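Long-range contacts in frutapin (PDB 5KRP), which is a jacalin-related lectin from breadfruit that binds carbohydrates, probably mannose-type sugars: residues P10-D21 / F133-I144; E31-G39 / F110-G118. All coordinates share one frame; numbering follows the deposited sequence. Where two conformers were deposited one is given.

Contact 1 of 2, residues P10-D21 / F133-I144; sequences PWGGPGGNEWDD and FKGRTGDLLDAI
The first Greek key of the jacalin-type beta-prism is closed here, W11 pairing with I144 along one edge and W19 with G135 along the other. Strands 10-12 and 17-20 border the hairpin 133-144 on its two sides, and the glycine-rich loop 13-16 crosses the sheet face that carries R136, passing R136 and D142 and coming down beside G138. Backbone bonds zip both ladders, for instance W11 N to I144 O at 2.9 Å. R136 ties the loop to the sheet. R136 NE meets G13 O at 2.9 Å, almost straight (171°), in the carbonyl plane and on a lone pair. R136 NH1 forms a salt bridge 3.0 Å long to the syn lone pair of E18 OE1. With both acceptors at its edge and near its plane, the guanidinium is held against rotation; the E18 carboxylate, running alongside, is turned 61° to it. D142 and A143 both sit opposite R136 as a classic beta bulge. On the other face, W19 has CG wedged between its backbone N and carbonyl carbon (chi1 56°), which folds the indole back over the neighbouring strand. G135 CA lies over the six-membered ring of W19, 4.0 Å from its centroid, and W19 NE1 donates to T137 OG1 at 2.9 Å; H57 stacks on the indole. K134 forms a salt bridge with E126 of the second subunit, and W11 NE1 hydrogen-bonds to N122 O of the second subunit. The run G138 to D142 fits the GxxxD sugar-binding loop of jacalin relatives; D139 N, L140 N and the D142 carboxylate bind a glycerol, probably from the crystallisation liquor, in a way consistent with a saccharide site. Beside it, water 1 accepts from G15 N at 2.9 Å and donates to D142 OD2 at 2.6 Å.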
loop_
_atom_site.group_PDB
_atom_site.type_symbol
_atom_site.label_atom_id
_atom_site.label_comp_id
_atom_site.label_asym_id
_atom_site.label_seq_id
_atom_site.Cartn_x
_atom_site.Cartn_y
_atom_site.Cartn_z
ATOM N N PRO A 10 0.210 19.595 3.589
ATOM C CA PRO A 10 -0.358 20.624 2.690
ATOM C C PRO A 10 0.682 21.659 2.255
ATOM O O PRO A 10 1.758 21.822 2.879
ATOM C CB PRO A 10 -1.460 21.291 3.585
ATOM C CG PRO A 10 -1.793 20.250 4.609
ATOM C CD PRO A 10 -0.488 19.572 4.890
ATOM N N TRP A 11 0.350 22.346 1.176
ATOM C CA TRP A 11 1.040 23.563 0.699
ATOM C C TRP A 11 0.093 24.728 0.943
ATOM O O TRP A 11 -1.078 24.664 0.565
ATOM C CB TRP A 11 1.355 23.461 -0.797
ATOM C CG TRP A 11 2.448 22.382 -1.039
ATOM C CD1 TRP A 11 3.786 22.521 -0.973
ATOM C CD2 TRP A 11 2.206 21.009 -1.408
ATOM N NE1 TRP A 11 4.421 21.332 -1.305
ATOM C CE2 TRP A 11 3.477 20.382 -1.560
ATOM C CE3 TRP A 11 1.051 20.269 -1.620
ATOM C CZ2 TRP A 11 3.617 19.012 -1.918
ATOM C CZ3 TRP A 11 1.151 18.904 -1.961
ATOM C CH2 TRP A 11 2.460 18.293 -2.116
ATOM N N GLY A 12 0.590 25.772 1.610
ATOM C CA GLY A 12 -0.214 26.960 1.904
ATOM C C GLY A 12 -0.066 27.310 3.363
ATOM O O GLY A 12 0.864 26.840 4.045
ATOM N N GLY A 13 -0.950 28.160 3.866
ATOM C CA GLY A 13 -0.774 28.659 5.251
ATOM C C GLY A 13 -1.603 27.904 6.241
ATOM O O GLY A 13 -2.302 26.948 5.917
ATOM N N PRO A 14 -1.544 28.312 7.514
ATOM C CA PRO A 14 -2.111 27.613 8.605
ATOM C C PRO A 14 -3.553 28.007 8.986
ATOM O O PRO A 14 -4.118 27.411 9.897
ATOM C CB PRO A 14 -1.111 27.894 9.723
ATOM C CG PRO A 14 -0.724 29.319 9.481
ATOM C CD PRO A 14 -0.747 29.459 7.959
ATOM N N GLY A 15 -4.114 29.027 8.400
ATOM C CA GLY A 15 -5.395 29.503 8.854
ATOM C C GLY A 15 -6.570 28.789 8.240
ATOM O O GLY A 15 -6.411 27.922 7.419
ATOM N N GLY A 16 -7.756 29.139 8.678
ATOM C CA GLY A 16 -8.996 28.678 7.997
ATOM C C GLY A 16 -9.543 27.456 8.672
ATOM O O GLY A 16 -8.931 26.891 9.567
ATOM N N ASN A 17 -10.721 27.016 8.256
ATOM C CA ASN A 17 -11.320 25.794 8.774
ATOM C C ASN A 17 -10.667 24.547 8.191
ATOM O O ASN A 17 -10.641 24.372 7.001
ATOM C CB ASN A 17 -12.836 25.774 8.540
ATOM C CG ASN A 17 -13.530 26.997 9.169
ATOM O OD1 ASN A 17 -13.340 27.279 10.355
ATOM N ND2 ASN A 17 -14.251 27.775 8.347
ATOM N N GLU A 18 -10.190 23.650 9.059
ATOM C CA GLU A 18 -9.571 22.398 8.629
ATOM C C GLU A 18 -10.644 21.466 7.991
ATOM O O GLU A 18 -11.785 21.356 8.497
ATOM C CB GLU A 18 -8.971 21.627 9.790
ATOM C CG GLU A 18 -7.960 22.447 10.628
ATOM C CD GLU A 18 -6.605 22.699 9.976
ATOM O OE1 GLU A 18 -6.259 21.991 8.979
ATOM O OE2 GLU A 18 -5.884 23.665 10.469
ATOM N N TRP A 19 -10.250 20.778 6.916
ATOM C CA TRP A 19 -11.117 19.757 6.312
ATOM C C TRP A 19 -10.273 18.677 5.707
ATOM O O TRP A 19 -9.098 18.885 5.372
ATOM C CB TRP A 19 -12.072 20.321 5.276
ATOM C CG TRP A 19 -11.468 21.087 4.132
ATOM C CD1 TRP A 19 -11.307 22.429 4.061
ATOM C CD2 TRP A 19 -10.984 20.575 2.859
ATOM N NE1 TRP A 19 -10.758 22.790 2.882
ATOM C CE2 TRP A 19 -10.514 21.671 2.131
ATOM C CE3 TRP A 19 -10.866 19.266 2.290
ATOM C CZ2 TRP A 19 -9.977 21.549 0.821
ATOM C CZ3 TRP A 19 -10.377 19.131 1.027
ATOM C CH2 TRP A 19 -9.909 20.240 0.289
ATOM N N ASP A 20 -10.887 17.504 5.603
ATOM C CA ASP A 20 -10.233 16.334 5.031
ATOM C C ASP A 20 -11.260 15.437 4.376
ATOM O O ASP A 20 -12.098 14.921 5.084
ATOM C CB ASP A 20 -9.377 15.610 6.059
ATOM C CG ASP A 20 -8.563 14.465 5.450
ATOM O OD1 ASP A 20 -8.701 14.109 4.248
ATOM O OD2 ASP A 20 -7.569 14.074 6.108
ATOM N N ASP A 21 -11.280 15.368 3.015
ATOM C CA ASP A 21 -12.274 14.554 2.326
ATOM C C ASP A 21 -12.044 13.054 2.553
ATOM O O ASP A 21 -12.952 12.257 2.370
ATOM C CB ASP A 21 -12.314 14.816 0.832
ATOM C CG ASP A 21 -12.882 16.197 0.450
ATOM O OD1 ASP A 21 -13.589 16.790 1.289
ATOM O OD2 ASP A 21 -12.677 16.574 -0.744
ATOM N N PHE A 133 -8.314 14.596 -1.310
ATOM C CA PHE A 133 -7.722 15.911 -0.990
ATOM C C PHE A 133 -8.025 16.285 0.475
ATOM O O PHE A 133 -9.065 15.872 1.040
ATOM C CB PHE A 133 -8.246 17.006 -1.898
ATOM C CG PHE A 133 -7.778 16.957 -3.322
ATOM C CD1 PHE A 133 -6.603 17.508 -3.707
ATOM C CD2 PHE A 133 -8.514 16.294 -4.270
ATOM C CE1 PHE A 133 -6.150 17.507 -5.069
ATOM C CE2 PHE A 133 -8.069 16.231 -5.591
ATOM C CZ PHE A 133 -6.922 16.820 -5.994
ATOM N N LYS A 134 -7.141 17.105 1.086
ATOM C CA LYS A 134 -7.430 17.728 2.369
ATOM C C LYS A 134 -6.988 19.172 2.267
ATOM O O LYS A 134 -6.258 19.525 1.339
ATOM C CB LYS A 134 -6.780 17.048 3.556
ATOM C CG LYS A 134 -5.260 16.994 3.530
ATOM C CD LYS A 134 -4.758 16.602 4.910
ATOM C CE LYS A 134 -4.720 17.818 5.811
ATOM N NZ LYS A 134 -4.471 17.363 7.207
ATOM N N GLY A 135 -7.389 19.975 3.246
ATOM C CA GLY A 135 -6.969 21.348 3.221
ATOM C C GLY A 135 -7.510 22.190 4.345
ATOM O O GLY A 135 -7.927 21.678 5.351
ATOM N N ARG A 136 -7.490 23.503 4.113
ATOM C CA ARG A 136 -8.067 24.473 5.023
ATOM C C ARG A 136 -8.667 25.608 4.217
ATOM O O ARG A 136 -8.059 26.048 3.264
ATOM C CB ARG A 136 -7.080 25.100 5.948
ATOM C CG ARG A 136 -6.037 24.247 6.502
ATOM C CD ARG A 136 -5.135 24.963 7.498
ATOM N NE ARG A 136 -3.813 24.765 7.054
ATOM C CZ ARG A 136 -3.086 23.663 7.172
ATOM N NH1 ARG A 136 -3.547 22.606 7.766
ATOM N NH2 ARG A 136 -1.856 23.661 6.667
ATOM N N THR A 137 -9.894 26.021 4.588
ATOM C CA THR A 137 -10.594 27.074 3.877
ATOM C C THR A 137 -11.265 28.038 4.856
ATOM O O THR A 137 -11.943 27.604 5.760
ATOM C CB THR A 137 -11.704 26.431 3.010
ATOM O OG1 THR A 137 -11.083 25.549 2.056
ATOM C CG2 THR A 137 -12.445 27.533 2.205
ATOM N N GLY A 138 -11.059 29.299 4.642
ATOM C CA GLY A 138 -11.727 30.366 5.398
ATOM C C GLY A 138 -12.519 31.133 4.354
ATOM O O GLY A 138 -13.489 30.589 3.824
ATOM N N ASP A 139 -12.126 32.370 4.092
ATOM C CA ASP A 139 -12.647 33.098 2.965
ATOM C C ASP A 139 -12.057 32.535 1.677
ATOM O O ASP A 139 -12.670 32.687 0.654
ATOM C CB ASP A 139 -12.304 34.573 3.011
ATOM C CG ASP A 139 -13.003 35.329 4.147
ATOM O OD1 ASP A 139 -13.936 34.805 4.819
ATOM O OD2 ASP A 139 -12.522 36.469 4.378
ATOM N N LEU A 140 -10.839 31.951 1.751
ATOM C CA LEU A 140 -10.084 31.491 0.631
ATOM C C LEU A 140 -9.576 30.050 1.001
ATOM O O LEU A 140 -9.728 29.579 2.135
ATOM C CB LEU A 140 -8.857 32.377 0.392
ATOM C CG LEU A 140 -9.212 33.819 -0.052
ATOM C CD1 LEU A 140 -7.966 34.638 -0.079
ATOM C CD2 LEU A 140 -9.840 33.864 -1.406
ATOM N N LEU A 141 -8.979 29.406 0.022
ATOM C CA LEU A 141 -8.297 28.135 0.240
ATOM C C LEU A 141 -6.948 28.476 0.844
ATOM O O LEU A 141 -6.018 28.776 0.159
ATOM C CB LEU A 141 -8.145 27.427 -1.138
ATOM C CG LEU A 141 -7.498 26.032 -1.031
ATOM C CD1 LEU A 141 -8.356 25.150 -0.197
ATOM C CD2 LEU A 141 -7.217 25.442 -2.391
ATOM N N ASP A 142 -6.853 28.393 2.160
ATOM C CA ASP A 142 -5.561 28.593 2.820
ATOM C C ASP A 142 -4.474 27.559 2.470
ATOM O O ASP A 142 -3.302 27.909 2.320
ATOM C CB ASP A 142 -5.779 28.554 4.327
ATOM C CG ASP A 142 -6.626 29.719 4.847
ATOM O OD1 ASP A 142 -7.870 29.718 4.676
ATOM O OD2 ASP A 142 -6.050 30.652 5.468
ATOM N N ALA A 143 -4.857 26.299 2.296
ATOM C CA ALA A 143 -3.829 25.254 2.068
ATOM C C ALA A 143 -4.516 24.033 1.458
ATOM O O ALA A 143 -5.720 23.836 1.636
ATOM C CB ALA A 143 -3.135 24.863 3.376
ATOM N N ILE A 144 -3.734 23.284 0.705
ATOM C CA ILE A 144 -4.228 22.042 0.115
ATOM C C ILE A 144 -3.172 20.954 0.148
ATOM O O ILE A 144 -1.961 21.183 -0.090
ATOM C CB ILE A 144 -4.789 22.300 -1.283
ATOM C CG1 ILE A 144 -5.505 21.081 -1.870
ATOM C CG2 ILE A 144 -3.725 22.641 -2.273
ATOM C CD1 ILE A 144 -5.666 21.310 -3.371
HETATM O O HOH W 1 -3.468 30.666 6.038
HETATM O O HOH W 2 -6.792 19.965 7.379
HETATM O O HOH W 3 -4.156 19.546 9.756
HETATM O O HOH W 4 -6.534 15.578 8.176
#

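Contact 2 of 2, residues E31-G39 / F110-G118; sequences ELSYKEAIG and FGPYGEEDG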
loop_
_atom_site.group_PDB
_atom_site.type_symbol
_atom_site.label_atom_id
_atom_site.label_comp_id
_atom_site.label_asym_id
_atom_site.label_seq_id
_atom_site.Cartn_x
_atom_site.Cartn_y
_atom_site.Cartn_z
ATOM N N GLU A 31 -14.071 20.943 -8.955
ATOM C CA GLU A 31 -14.713 22.287 -9.125
ATOM C C GLU A 31 -14.013 23.282 -8.208
ATOM O O GLU A 31 -13.860 23.030 -7.025
ATOM C CB GLU A 31 -16.187 22.216 -8.744
ATOM C CG GLU A 31 -17.001 21.270 -9.627
ATOM C CD GLU A 31 -18.485 21.233 -9.251
ATOM O OE1 GLU A 31 -19.149 22.301 -9.386
ATOM O OE2 GLU A 31 -18.980 20.152 -8.841
ATOM N N LEU A 32 -13.572 24.402 -8.754
ATOM C CA LEU A 32 -12.972 25.371 -7.927
ATOM C C LEU A 32 -13.437 26.753 -8.356
ATOM O O LEU A 32 -14.014 26.893 -9.438
ATOM C CB LEU A 32 -11.454 25.210 -7.967
ATOM C CG LEU A 32 -10.726 25.319 -9.260
ATOM C CD1 LEU A 32 -10.428 26.818 -9.574
ATOM C CD2 LEU A 32 -9.407 24.598 -9.211
ATOM N N SER A 33 -13.241 27.730 -7.456
ATOM C CA SER A 33 -13.421 29.174 -7.829
ATOM C C SER A 33 -12.112 29.914 -7.638
ATOM O O SER A 33 -11.230 29.487 -6.860
ATOM C CB SER A 33 -14.557 29.826 -7.066
ATOM O OG SER A 33 -14.193 30.066 -5.733
ATOM N N TYR A 34 -11.920 30.970 -8.431
ATOM C CA TYR A 34 -10.713 31.741 -8.384
ATOM C C TYR A 34 -10.934 33.202 -8.834
ATOM O O TYR A 34 -11.906 33.496 -9.561
ATOM C CB TYR A 34 -9.640 31.183 -9.278
ATOM C CG TYR A 34 -9.973 31.214 -10.751
ATOM C CD1 TYR A 34 -10.770 30.212 -11.339
ATOM C CD2 TYR A 34 -9.476 32.263 -11.586
ATOM C CE1 TYR A 34 -11.079 30.249 -12.716
ATOM C CE2 TYR A 34 -9.809 32.316 -12.947
ATOM C CZ TYR A 34 -10.568 31.284 -13.498
ATOM O OH TYR A 34 -10.903 31.285 -14.831
ATOM N N LYS A 35 -9.992 34.026 -8.382
ATOM C CA LYS A 35 -9.739 35.361 -8.997
ATOM C C LYS A 35 -8.301 35.757 -8.626
ATOM O O LYS A 35 -7.350 35.273 -9.250
ATOM C CB LYS A 35 -10.895 36.356 -8.573
ATOM C CG LYS A 35 -10.825 37.678 -9.357
ATOM C CD LYS A 35 -11.335 37.503 -10.774
ATOM C CE LYS A 35 -11.016 38.719 -11.676
ATOM N NZ LYS A 35 -11.859 38.731 -12.919
ATOM N N GLU A 36 -8.100 36.499 -7.536
ATOM C CA GLU A 36 -6.757 36.800 -7.086
ATOM C C GLU A 36 -6.079 35.587 -6.429
ATOM O O GLU A 36 -4.855 35.509 -6.327
ATOM C CB GLU A 36 -6.804 37.978 -6.091
ATOM C CG GLU A 36 -7.221 39.268 -6.807
ATOM C CD GLU A 36 -8.718 39.504 -6.908
ATOM O OE1 GLU A 36 -9.600 38.785 -6.327
ATOM O OE2 GLU A 36 -9.023 40.536 -7.549
ATOM N N ALA A 37 -6.914 34.711 -5.922
ATOM C CA ALA A 37 -6.419 33.502 -5.229
ATOM C C ALA A 37 -7.415 32.402 -5.569
ATOM O O ALA A 37 -8.426 32.650 -6.223
ATOM C CB ALA A 37 -6.350 33.740 -3.745
ATOM N N ILE A 38 -7.210 31.197 -5.009
ATOM C CA ILE A 38 -8.235 30.182 -5.069
ATOM C C ILE A 38 -9.187 30.304 -3.895
ATOM O O ILE A 38 -8.758 30.446 -2.711
ATOM C CB ILE A 38 -7.562 28.741 -5.058
ATOM C CG1 ILE A 38 -6.517 28.589 -6.147
ATOM C CG2 ILE A 38 -8.645 27.667 -5.054
ATOM C CD1 ILE A 38 -6.993 28.701 -7.565
ATOM N N GLY A 39 -10.496 30.238 -4.210
ATOM C CA GLY A 39 -11.591 30.276 -3.274
ATOM C C GLY A 39 -12.133 28.870 -2.969
ATOM O O GLY A 39 -11.663 28.187 -2.086
ATOM N N PHE A 110 -4.958 21.757 -17.042
ATOM C CA PHE A 110 -6.068 22.541 -16.614
ATOM C C PHE A 110 -5.490 23.624 -15.686
ATOM O O PHE A 110 -4.937 23.290 -14.617
ATOM C CB PHE A 110 -7.050 21.706 -15.835
ATOM C CG PHE A 110 -7.753 20.733 -16.677
ATOM C CD1 PHE A 110 -8.909 21.060 -17.279
ATOM C CD2 PHE A 110 -7.263 19.433 -16.799
ATOM C CE1 PHE A 110 -9.584 20.130 -18.067
ATOM C CE2 PHE A 110 -7.927 18.502 -17.576
ATOM C CZ PHE A 110 -9.093 18.853 -18.207
ATOM N N GLY A 111 -5.600 24.880 -16.126
ATOM C CA GLY A 111 -5.056 26.035 -15.419
ATOM C C GLY A 111 -3.902 26.631 -16.159
ATOM O O GLY A 111 -3.603 26.251 -17.355
ATOM N N PRO A 112 -3.145 27.509 -15.517
ATOM C CA PRO A 112 -3.287 27.989 -14.094
ATOM C C PRO A 112 -4.612 28.739 -13.831
ATOM O O PRO A 112 -5.146 29.421 -14.714
ATOM C CB PRO A 112 -2.105 28.908 -13.962
ATOM C CG PRO A 112 -1.924 29.493 -15.373
ATOM C CD PRO A 112 -2.202 28.338 -16.302
ATOM N N TYR A 113 -5.173 28.541 -12.643
ATOM C CA TYR A 113 -6.316 29.265 -12.154
ATOM C C TYR A 113 -5.799 30.138 -11.071
ATOM O O TYR A 113 -5.009 29.669 -10.258
ATOM C CB TYR A 113 -7.316 28.312 -11.579
ATOM C CG TYR A 113 -7.784 27.302 -12.639
ATOM C CD1 TYR A 113 -8.529 27.701 -13.745
ATOM C CD2 TYR A 113 -7.412 25.954 -12.551
ATOM C CE1 TYR A 113 -8.958 26.764 -14.707
ATOM C CE2 TYR A 113 -7.819 25.033 -13.518
ATOM C CZ TYR A 113 -8.572 25.434 -14.583
ATOM O OH TYR A 113 -8.915 24.487 -15.521
ATOM N N GLY A 114 -6.202 31.416 -11.040
ATOM C CA GLY A 114 -5.737 32.282 -9.987
ATOM C C GLY A 114 -4.569 33.127 -10.446
ATOM O O GLY A 114 -4.391 33.351 -11.648
ATOM N N GLU A 115 -3.769 33.611 -9.510
ATOM C CA GLU A 115 -2.573 34.365 -9.879
ATOM C C GLU A 115 -1.299 33.671 -9.485
ATOM O O GLU A 115 -1.142 33.299 -8.334
ATOM C CB GLU A 115 -2.554 35.754 -9.225
ATOM C CG GLU A 115 -3.788 36.585 -9.631
ATOM C CD GLU A 115 -3.832 38.002 -9.006
ATOM O OE1 GLU A 115 -3.098 38.278 -8.020
ATOM O OE2 GLU A 115 -4.649 38.822 -9.498
ATOM N N GLU A 116 -0.362 33.630 -10.403
ATOM C CA GLU A 116 0.967 33.009 -10.163
ATOM C C GLU A 116 1.915 33.932 -9.421
ATOM O O GLU A 116 2.880 34.428 -9.966
ATOM C CB GLU A 116 1.534 32.415 -11.440
ATOM C CG GLU A 116 0.598 31.352 -12.047
ATOM C CD GLU A 116 1.249 30.574 -13.185
ATOM O OE1 GLU A 116 1.868 31.233 -14.044
ATOM O OE2 GLU A 116 1.182 29.309 -13.221
ATOM N N ASP A 117 1.623 34.131 -8.151
ATOM C CA ASP A 117 2.372 35.031 -7.296
ATOM C C ASP A 117 2.780 34.263 -6.060
ATOM O O ASP A 117 1.944 33.606 -5.419
ATOM C CB ASP A 117 1.483 36.229 -6.910
ATOM C CG ASP A 117 1.600 37.416 -7.890
ATOM O OD1 ASP A 117 1.458 37.227 -9.116
ATOM O OD2 ASP A 117 1.827 38.554 -7.416
ATOM N N GLY A 118 4.055 34.367 -5.696
ATOM C CA GLY A 118 4.574 33.854 -4.458
ATOM C C GLY A 118 5.495 32.663 -4.677
ATOM O O GLY A 118 6.303 32.674 -5.569
#
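Y113 is the knob of this contact: its CB presses over one face of the Y34 ring, 4.2 Å from the centroid, in a hollow walled by L32 and I38. The L32 side chain crosses that of Y113 at about a right angle, its CD1 4.0 Å from Y113 CB, while I38 CD1 lies 3.5 Å from Y113 O. The two tyrosine rings are neither stacked nor edge-to-face; their planes meet at 46°, and Y34 CE1 reaches Y113 CD1 at 3.7 Å. Y34 takes this place because its CG stands between backbone N and carbonyl carbon (chi1 64°), bringing the ring beside G114, whose N lies 3.4 Å from Y34 CD2. In the beta-prism this is where two of the three sheets meet: hairpin 31-39 belongs to one, and 109-114 is an outermost strand of the next within the chain. The strands 31-34 and 110-114 are inclined by 53°, and side chains rather than a backbone ladder fill the gap between them. Past G114, with no side chain to hold the turn off, K35 O approaches its CA, and the E115 stem runs alongside the E36 backbone, E115 CG lying 3.6 Å from E36 O. The E36 and E115 side chains point the same way, though their carboxylate planes are steeply inclined to each other; R98 binds both E115 OE1, in a salt bridge, and E36 O through NE.

In the sequence both segments of contact 2 fall between the two segments of contact 1, with strand 17-20 leading into strand 26-34. Their centres lie 14 Å apart. Contact 1 stays within one four-stranded antiparallel sheet, pairing its two outer strands with the inner hairpin; contact 2 bridges the other two sheets, so together they involve all three walls of the prism. They touch directly where the turn of the 133-144 hairpin meets the 31-39 hairpin: L141 N lies 2.9 Å from I38 O, a probable hydrogen bond, and L140 CD1 packs on A37 CB. The likely sugar-binding loop of contact 1 thus packs against the 31-39 hairpin, one side of contact 2.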